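PDB 6K7Z: GH18 chiitnase from Pseudoalteromonas aurantia, which hydrolyses chitin as an endochitinase of glycoside hydrolase family 18, probably cutting β-1,4 bonds between N-acetylglucosamine units within the polysaccharide. Local coordinates for residues Val237-Gln249 with His266-Leu278. Numbering follows the deposited sequence.
Sequences VQTIINEVIKPIQ and HNGDWIKAIAQSL
Ile-274 fits as a knob into a hole formed by Val-237, Ile-240, Ile-241 and Ile-245, joining the last two helices around the TIM barrel of this GH18 enzyme. The helix segments run nearly parallel, crossing at -24° with their axes 10.3 Å apart at closest approach. CD1 of Ile-274 does most of the touching, reaching CG2 of Val-237 at 3.6 Å. That same CG2 also lies over one face of the Trp-270 indole, toward its rim, while CD1 of Ile-240 meets CZ2 of Trp-270 at 3.8 Å. At the C-terminal end the contact turns polar: Gln-249, extended beyond CG, donates from NE2 to Ser-277 O (3.3 Å). NE2 approaches in the plane of that carbonyl, on a lone pair, with an N-H...O angle of 159°. A water also donates to Ser-277 O and to Gln-249 OE1, and accepts from Lys-246 NZ. A leucine in place of Gln-249 would probably leave Ser-277 O with the water alone of these two partners and deprive that water of an acceptor. Beneath, Ile-257 of strand 256-260 touches Ile-245, Trp-270 and Ile-274, tying the helix pair to the barrel wall. OG of Ser-277 sits between its backbone N and carbonyl carbon (chi1 81°), where it donates to Ile-274 O at 2.7 Å.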
ATOM      1  N   VAL A 237       4.707  19.030  -6.728  1.00 12.66           N
ATOM      2  CA  VAL A 237       3.342  18.911  -6.234  1.00 13.58           C
ATOM      3  C   VAL A 237       2.372  19.715  -7.098  1.00 14.88           C
ATOM      4  O   VAL A 237       1.213  19.316  -7.260  1.00 13.36           O
ATOM      5  CB  VAL A 237       3.264  19.295  -4.742  1.00 14.47           C
ATOM      6  CG1 VAL A 237       3.322  20.751  -4.573  1.00 19.67           C
ATOM      7  CG2 VAL A 237       1.983  18.792  -4.142  1.00 21.94           C
ATOM      8  N   GLN A 238       2.827  20.815  -7.720  1.00 13.33           N
ATOM      9  CA  GLN A 238       1.910  21.576  -8.567  1.00 13.60           C
ATOM     10  C   GLN A 238       1.521  20.789  -9.806  1.00 14.31           C
ATOM     11  O   GLN A 238       0.431  20.983 -10.351  1.00 13.50           O
ATOM     12  CB  GLN A 238       2.509  22.925  -8.974  1.00 14.25           C
ATOM     13  CG  GLN A 238       3.715  22.881  -9.914  1.00 13.95           C
ATOM     14  CD  GLN A 238       5.035  23.000  -9.180  1.00 14.00           C
ATOM     15  OE1 GLN A 238       5.138  22.645  -8.006  1.00 14.11           O
ATOM     16  NE2 GLN A 238       6.048  23.533  -9.862  1.00 14.03           N
ATOM     17  N   THR A 239       2.399  19.903 -10.261  1.00 13.07           N
ATOM     18  CA  THR A 239       2.070  19.045 -11.393  1.00 13.05           C
ATOM     19  C   THR A 239       1.092  17.948 -10.986  1.00 14.86           C
ATOM     20  O   THR A 239       0.138  17.656 -11.719  1.00 14.23           O
ATOM     21  CB  THR A 239       3.354  18.458 -11.965  1.00 16.26           C
ATOM     22  OG1 THR A 239       4.327  19.513 -12.068  1.00 18.32           O
ATOM     23  CG2 THR A 239       3.103  17.859 -13.343  1.00 14.65           C
ATOM     24  N   ILE A 240       1.300  17.338  -9.814  1.00 11.67           N
ATOM     25  CA  ILE A 240       0.329  16.356  -9.323  1.00 14.40           C
ATOM     26  C   ILE A 240      -1.049  16.990  -9.232  1.00 14.96           C
ATOM     27  O   ILE A 240      -2.049  16.425  -9.691  1.00 12.93           O
ATOM     28  CB  ILE A 240       0.759  15.791  -7.959  1.00 11.07           C
ATOM     29  CG1 ILE A 240       2.081  15.030  -8.050  1.00 10.93           C
ATOM     30  CG2 ILE A 240      -0.354  14.890  -7.380  1.00 14.04           C
ATOM     31  CD1 ILE A 240       2.706  14.760  -6.660  1.00 12.96           C
ATOM     32  N   ILE A 241      -1.118  18.183  -8.632  1.00 14.77           N
ATOM     33  CA  ILE A 241      -2.406  18.831  -8.407  1.00 16.03           C
ATOM     34  C   ILE A 241      -3.089  19.138  -9.732  1.00 14.54           C
ATOM     35  O   ILE A 241      -4.241  18.754  -9.963  1.00 15.75           O
ATOM     36  CB  ILE A 241      -2.223  20.106  -7.565  1.00 17.81           C
ATOM     37  CG1 ILE A 241      -1.867  19.743  -6.122  1.00 15.57           C
ATOM     38  CG2 ILE A 241      -3.478  20.962  -7.601  1.00 17.22           C
ATOM     39  CD1 ILE A 241      -1.543  20.968  -5.285  1.00 17.87           C
ATOM     40  N   ASN A 242      -2.380  19.813 -10.630  1.00 14.27           N
ATOM     41  CA  ASN A 242      -3.045  20.391 -11.783  1.00 13.07           C
ATOM     42  C   ASN A 242      -3.062  19.484 -13.010  1.00 16.87           C
ATOM     43  O   ASN A 242      -3.841  19.746 -13.931  1.00 17.92           O
ATOM     44  CB  ASN A 242      -2.398  21.739 -12.112  1.00 16.39           C
ATOM     45  CG  ASN A 242      -2.835  22.829 -11.145  1.00 17.34           C
ATOM     46  OD1 ASN A 242      -4.015  23.201 -11.117  1.00 18.93           O
ATOM     47  ND2 ASN A 242      -1.899  23.337 -10.339  1.00 17.64           N
ATOM     48  N   GLU A 243      -2.250  18.422 -13.049  1.00 14.25           N
ATOM     49  CA  GLU A 243      -2.244  17.512 -14.186  1.00 12.46           C
ATOM     50  C   GLU A 243      -2.693  16.103 -13.838  1.00 15.31           C
ATOM     51  O   GLU A 243      -2.892  15.298 -14.759  1.00 14.05           O
ATOM     52  CB  GLU A 243      -0.851  17.448 -14.838  1.00 16.38           C
ATOM     53  CG  GLU A 243      -0.310  18.824 -15.260  1.00 15.13           C
ATOM     54  CD  GLU A 243       0.784  18.767 -16.324  1.00 19.78           C
ATOM     55  OE1 GLU A 243       0.752  17.867 -17.195  1.00 18.07           O
ATOM     56  OE2 GLU A 243       1.665  19.655 -16.321  1.00 17.82           O
ATOM     57  N   VAL A 244      -2.879  15.787 -12.556  1.00 12.89           N
ATOM     58  CA  VAL A 244      -3.416  14.491 -12.156  1.00 13.00           C
ATOM     59  C   VAL A 244      -4.714  14.670 -11.381  1.00 14.32           C
ATOM     60  O   VAL A 244      -5.771  14.181 -11.798  1.00 13.85           O
ATOM     61  CB  VAL A 244      -2.390  13.706 -11.316  1.00 13.89           C
ATOM     62  CG1 VAL A 244      -3.016  12.435 -10.759  1.00 14.61           C
ATOM     63  CG2 VAL A 244      -1.152  13.394 -12.128  1.00 13.53           C
ATOM     64  N   ILE A 245      -4.630  15.346 -10.228  1.00 14.18           N
ATOM     65  CA  ILE A 245      -5.759  15.434  -9.307  1.00 12.45           C
ATOM     66  C   ILE A 245      -6.926  16.172  -9.952  1.00 16.54           C
ATOM     67  O   ILE A 245      -8.054  15.672 -10.005  1.00 16.22           O
ATOM     68  CB  ILE A 245      -5.328  16.099  -7.988  1.00 12.15           C
ATOM     69  CG1 ILE A 245      -4.417  15.157  -7.181  1.00 15.24           C
ATOM     70  CG2 ILE A 245      -6.551  16.490  -7.169  1.00 17.59           C
ATOM     71  CD1 ILE A 245      -3.848  15.768  -5.913  1.00 12.29           C
ATOM     72  N   LYS A 246      -6.683  17.384 -10.439  1.00 19.61           N
ATOM     73  CA  LYS A 246      -7.791  18.124 -11.034  1.00 20.79           C
ATOM     74  C   LYS A 246      -8.353  17.446 -12.279  1.00 19.20           C
ATOM     75  O   LYS A 246      -9.587  17.357 -12.385  1.00 19.72           O
ATOM     76  CB  LYS A 246      -7.373  19.575 -11.295  1.00 20.83           C
ATOM     77  CG  LYS A 246      -7.301  20.353  -9.985  1.00 23.76           C
ATOM     78  CD  LYS A 246      -7.109  21.849 -10.169  1.00 25.31           C
ATOM     79  CE  LYS A 246      -6.994  22.549  -8.821  1.00 24.82           C
ATOM     80  NZ  LYS A 246      -8.262  22.496  -8.035  1.00 32.13           N
ATOM     81  N   PRO A 247      -7.555  16.924 -13.214  1.00 17.40           N
ATOM     82  CA  PRO A 247      -8.166  16.211 -14.350  1.00 19.59           C
ATOM     83  C   PRO A 247      -8.989  14.997 -13.939  1.00 18.17           C
ATOM     84  O   PRO A 247     -10.011  14.711 -14.576  1.00 18.19           O
ATOM     85  CB  PRO A 247      -6.953  15.824 -15.208  1.00 18.58           C
ATOM     86  CG  PRO A 247      -5.918  16.859 -14.871  1.00 17.14           C
ATOM     87  CD  PRO A 247      -6.099  17.087 -13.397  1.00 17.64           C
ATOM     88  N   ILE A 248      -8.625  14.286 -12.883  1.00 15.91           N
ATOM     89  CA  ILE A 248      -9.425  13.159 -12.452  1.00 15.28           C
ATOM     90  C   ILE A 248     -10.732  13.673 -11.818  1.00 19.01           C
ATOM     91  O   ILE A 248     -11.793  13.166 -12.067  1.00 20.15           O
ATOM     92  CB  ILE A 248      -8.638  12.281 -11.463  1.00 15.25           C
ATOM     93  CG1 ILE A 248      -7.569  11.500 -12.165  1.00 14.50           C
ATOM     94  CG2 ILE A 248      -9.536  11.318 -10.738  1.00 17.88           C
ATOM     95  CD1 ILE A 248      -6.632  10.772 -11.240  1.00 15.75           C
ATOM     96  N   GLN A 249     -10.628  14.701 -10.994  1.00 17.22           N
ATOM     97  CA  GLN A 249     -11.796  15.265 -10.357  1.00 17.78           C
ATOM     98  C   GLN A 249     -12.821  15.819 -11.370  1.00 21.63           C
ATOM     99  O   GLN A 249     -13.974  15.840 -11.074  1.00 20.14           O
ATOM    100  CB  GLN A 249     -11.453  16.347  -9.365  1.00 19.80           C
ATOM    101  CG  GLN A 249     -10.731  15.878  -8.125  1.00 23.33           C
ATOM    102  CD  GLN A 249     -10.201  17.042  -7.281  1.00 23.26           C
ATOM    103  OE1 GLN A 249      -9.887  18.054  -7.781  1.00 22.00           O
ATOM    104  NE2 GLN A 249     -10.116  16.843  -6.008  1.00 23.81           N
ATOM    105  N   HIS A 266       9.037  17.524   4.434  1.00 16.40           N
ATOM    106  CA  HIS A 266       9.436  18.582   5.365  1.00 17.28           C
ATOM    107  C   HIS A 266       8.295  19.415   5.924  1.00 19.07           C
ATOM    108  O   HIS A 266       7.602  20.046   5.212  1.00 19.78           O
ATOM    109  CB  HIS A 266      10.411  19.509   4.641  1.00 25.13           C
ATOM    110  CG  HIS A 266      11.131  20.461   5.527  1.00 28.09           C
ATOM    111  ND1 HIS A 266      11.057  21.816   5.367  1.00 31.34           N
ATOM    112  CD2 HIS A 266      11.945  20.254   6.579  1.00 28.95           C
ATOM    113  CE1 HIS A 266      11.766  22.404   6.298  1.00 30.35           C
ATOM    114  NE2 HIS A 266      12.326  21.477   7.039  1.00 30.20           N
ATOM    115  N   ASN A 267       8.153  19.386   7.229  1.00 18.02           N
ATOM    116  CA  ASN A 267       7.101  20.128   7.929  1.00 21.31           C
ATOM    117  C   ASN A 267       5.702  19.752   7.465  1.00 16.04           C
ATOM    118  O   ASN A 267       4.748  20.480   7.721  1.00 14.81           O
ATOM    119  CB  ASN A 267       7.307  21.644   7.822  1.00 20.08           C
ATOM    120  CG  ASN A 267       8.463  22.127   8.671  1.00 22.16           C
ATOM    121  OD1 ASN A 267       9.208  23.033   8.275  1.00 25.50           O
ATOM    122  ND2 ASN A 267       8.631  21.517   9.840  1.00 18.08           N
ATOM    123  N   GLY A 268       5.552  18.604   6.819  1.00 14.37           N
ATOM    124  CA  GLY A 268       4.257  18.214   6.311  1.00 15.02           C
ATOM    125  C   GLY A 268       3.723  19.096   5.209  1.00 14.07           C
ATOM    126  O   GLY A 268       2.520  19.059   4.929  1.00 12.19           O
ATOM    127  N   ASP A 269       4.579  19.899   4.576  1.00 12.44           N
ATOM    128  CA  ASP A 269       4.091  20.831   3.560  1.00 14.69           C
ATOM    129  C   ASP A 269       3.451  20.105   2.382  1.00 11.06           C
ATOM    130  O   ASP A 269       2.450  20.576   1.831  1.00 12.54           O
ATOM    131  CB  ASP A 269       5.227  21.721   3.060  1.00 13.93           C
ATOM    132  CG  ASP A 269       5.706  22.682   4.104  1.00 15.09           C
ATOM    133  OD1 ASP A 269       4.943  22.965   5.060  1.00 15.91           O
ATOM    134  OD2 ASP A 269       6.849  23.152   3.967  1.00 14.66           O
ATOM    135  N   TRP A 270       4.031  18.980   1.961  1.00 10.37           N
ATOM    136  CA  TRP A 270       3.492  18.245   0.814  1.00 10.69           C
ATOM    137  C   TRP A 270       2.079  17.754   1.100  1.00 11.92           C
ATOM    138  O   TRP A 270       1.155  17.980   0.304  1.00 11.36           O
ATOM    139  CB  TRP A 270       4.418  17.070   0.472  1.00 11.60           C
ATOM    140  CG  TRP A 270       4.170  16.327  -0.837  1.00 11.03           C
ATOM    141  CD1 TRP A 270       4.855  16.493  -2.004  1.00 11.22           C
ATOM    142  CD2 TRP A 270       3.235  15.260  -1.075  1.00  9.95           C
ATOM    143  NE1 TRP A 270       4.395  15.620  -2.959  1.00 14.06           N
ATOM    144  CE2 TRP A 270       3.402  14.851  -2.417  1.00 10.36           C
ATOM    145  CE3 TRP A 270       2.274  14.617  -0.291  1.00 10.06           C
ATOM    146  CZ2 TRP A 270       2.635  13.851  -2.992  1.00  9.21           C
ATOM    147  CZ3 TRP A 270       1.510  13.619  -0.861  1.00 10.43           C
ATOM    148  CH2 TRP A 270       1.696  13.238  -2.198  1.00 10.03           C
ATOM    149  N   ILE A 271       1.882  17.097   2.247  1.00 10.10           N
ATOM    150  CA  ILE A 271       0.554  16.553   2.524  1.00  8.76           C
ATOM    151  C   ILE A 271      -0.443  17.674   2.760  1.00 10.40           C
ATOM    152  O   ILE A 271      -1.611  17.558   2.382  1.00 11.29           O
ATOM    153  CB  ILE A 271       0.590  15.552   3.698  1.00  8.74           C
ATOM    154  CG1 ILE A 271      -0.760  14.841   3.826  1.00 11.11           C
ATOM    155  CG2 ILE A 271       0.943  16.231   5.026  1.00 10.09           C
ATOM    156  CD1 ILE A 271      -1.197  14.135   2.570  1.00 12.70           C
ATOM    157  N   LYS A 272      -0.008  18.796   3.339  1.00 11.08           N
ATOM    158  CA  LYS A 272      -0.933  19.913   3.511  1.00 11.78           C
ATOM    159  C   LYS A 272      -1.427  20.439   2.162  1.00 13.59           C
ATOM    160  O   LYS A 272      -2.630  20.659   1.979  1.00 15.08           O
ATOM    161  CB  LYS A 272      -0.271  21.019   4.323  1.00 13.01           C
ATOM    162  CG  LYS A 272      -0.128  20.699   5.816  1.00 14.31           C
ATOM    163  CD  LYS A 272       0.633  21.845   6.510  1.00 17.53           C
ATOM    164  CE  LYS A 272       1.199  21.406   7.827  1.00 19.06           C
ATOM    165  NZ  LYS A 272       1.950  22.503   8.515  1.00 22.79           N
ATOM    166  N   ALA A 273      -0.520  20.620   1.199  1.00 10.46           N
ATOM    167  CA  ALA A 273      -0.932  21.133  -0.107  1.00 14.73           C
ATOM    168  C   ALA A 273      -1.785  20.114  -0.863  1.00 17.37           C
ATOM    169  O   ALA A 273      -2.778  20.478  -1.508  1.00 16.60           O
ATOM    170  CB  ALA A 273       0.298  21.528  -0.929  1.00 11.20           C
ATOM    171  N   ILE A 274      -1.437  18.847  -0.790  1.00 14.33           N
ATOM    172  CA  ILE A 274      -2.198  17.842  -1.465  1.00 13.70           C
ATOM    173  C   ILE A 274      -3.576  17.720  -0.850  1.00 15.84           C
ATOM    174  O   ILE A 274      -4.535  17.641  -1.533  1.00 18.62           O
ATOM    175  CB  ILE A 274      -1.475  16.469  -1.411  1.00 13.92           C
ATOM    176  CG1 ILE A 274      -0.309  16.500  -2.351  1.00 13.15           C
ATOM    177  CG2 ILE A 274      -2.377  15.308  -1.740  1.00 13.90           C
ATOM    178  CD1 ILE A 274      -0.691  16.424  -3.801  1.00 15.49           C
ATOM    179  N   ALA A 275      -3.628  17.688   0.459  1.00 14.81           N
ATOM    180  CA  ALA A 275      -4.909  17.540   1.134  1.00 20.02           C
ATOM    181  C   ALA A 275      -5.869  18.675   0.751  1.00 21.08           C
ATOM    182  O   ALA A 275      -6.991  18.471   0.446  1.00 19.42           O
ATOM    183  CB  ALA A 275      -4.773  17.382   2.619  1.00 15.72           C
ATOM    184  N   GLN A 276      -5.335  19.866   0.741  1.00 21.50           N
ATOM    185  CA  GLN A 276      -6.087  21.038   0.384  1.00 21.81           C
ATOM    186  C   GLN A 276      -6.736  20.843  -0.988  1.00 26.31           C
ATOM    187  O   GLN A 276      -7.847  21.198  -1.210  1.00 28.58           O
ATOM    188  CB  GLN A 276      -5.144  22.205   0.303  1.00 24.28           C
ATOM    189  CG  GLN A 276      -5.872  23.503   0.085  1.00 34.47           C
ATOM    190  CD  GLN A 276      -6.983  23.746   1.086  1.00 41.80           C
ATOM    191  OE1 GLN A 276      -8.161  23.609   0.768  1.00 46.57           O
ATOM    192  NE2 GLN A 276      -6.608  24.127   2.297  1.00 43.76           N
ATOM    193  N   SER A 277      -6.005  20.261  -1.905  1.00 20.14           N
ATOM    194  CA  SER A 277      -6.512  20.047  -3.231  1.00 22.06           C
ATOM    195  C   SER A 277      -7.557  18.977  -3.345  1.00 24.62           C
ATOM    196  O   SER A 277      -8.221  18.910  -4.290  1.00 24.20           O
ATOM    197  CB  SER A 277      -5.384  19.742  -4.191  1.00 23.69           C
ATOM    198  OG  SER A 277      -5.023  18.420  -4.084  1.00 23.04           O
ATOM    199  N   LEU A 278      -7.663  18.126  -2.356  1.00 26.09           N
ATOM    200  CA  LEU A 278      -8.649  17.080  -2.349  1.00 25.73           C
ATOM    201  C   LEU A 278      -9.981  17.545  -1.794  1.00 30.50           C
ATOM    202  O   LEU A 278     -10.017  18.466  -1.043  1.00 29.30           O
ATOM    203  CB  LEU A 278      -8.123  15.870  -1.608  1.00 21.04           C
ATOM    204  CG  LEU A 278      -6.888  15.248  -2.247  1.00 20.68           C
ATOM    205  CD1 LEU A 278      -6.323  14.140  -1.403  1.00 18.18           C
ATOM    206  CD2 LEU A 278      -7.236  14.714  -3.616  1.00 20.14           C
TER
HETATM  207  O   HOH W   1      -8.728  20.073  -6.848  1.00 28.32           O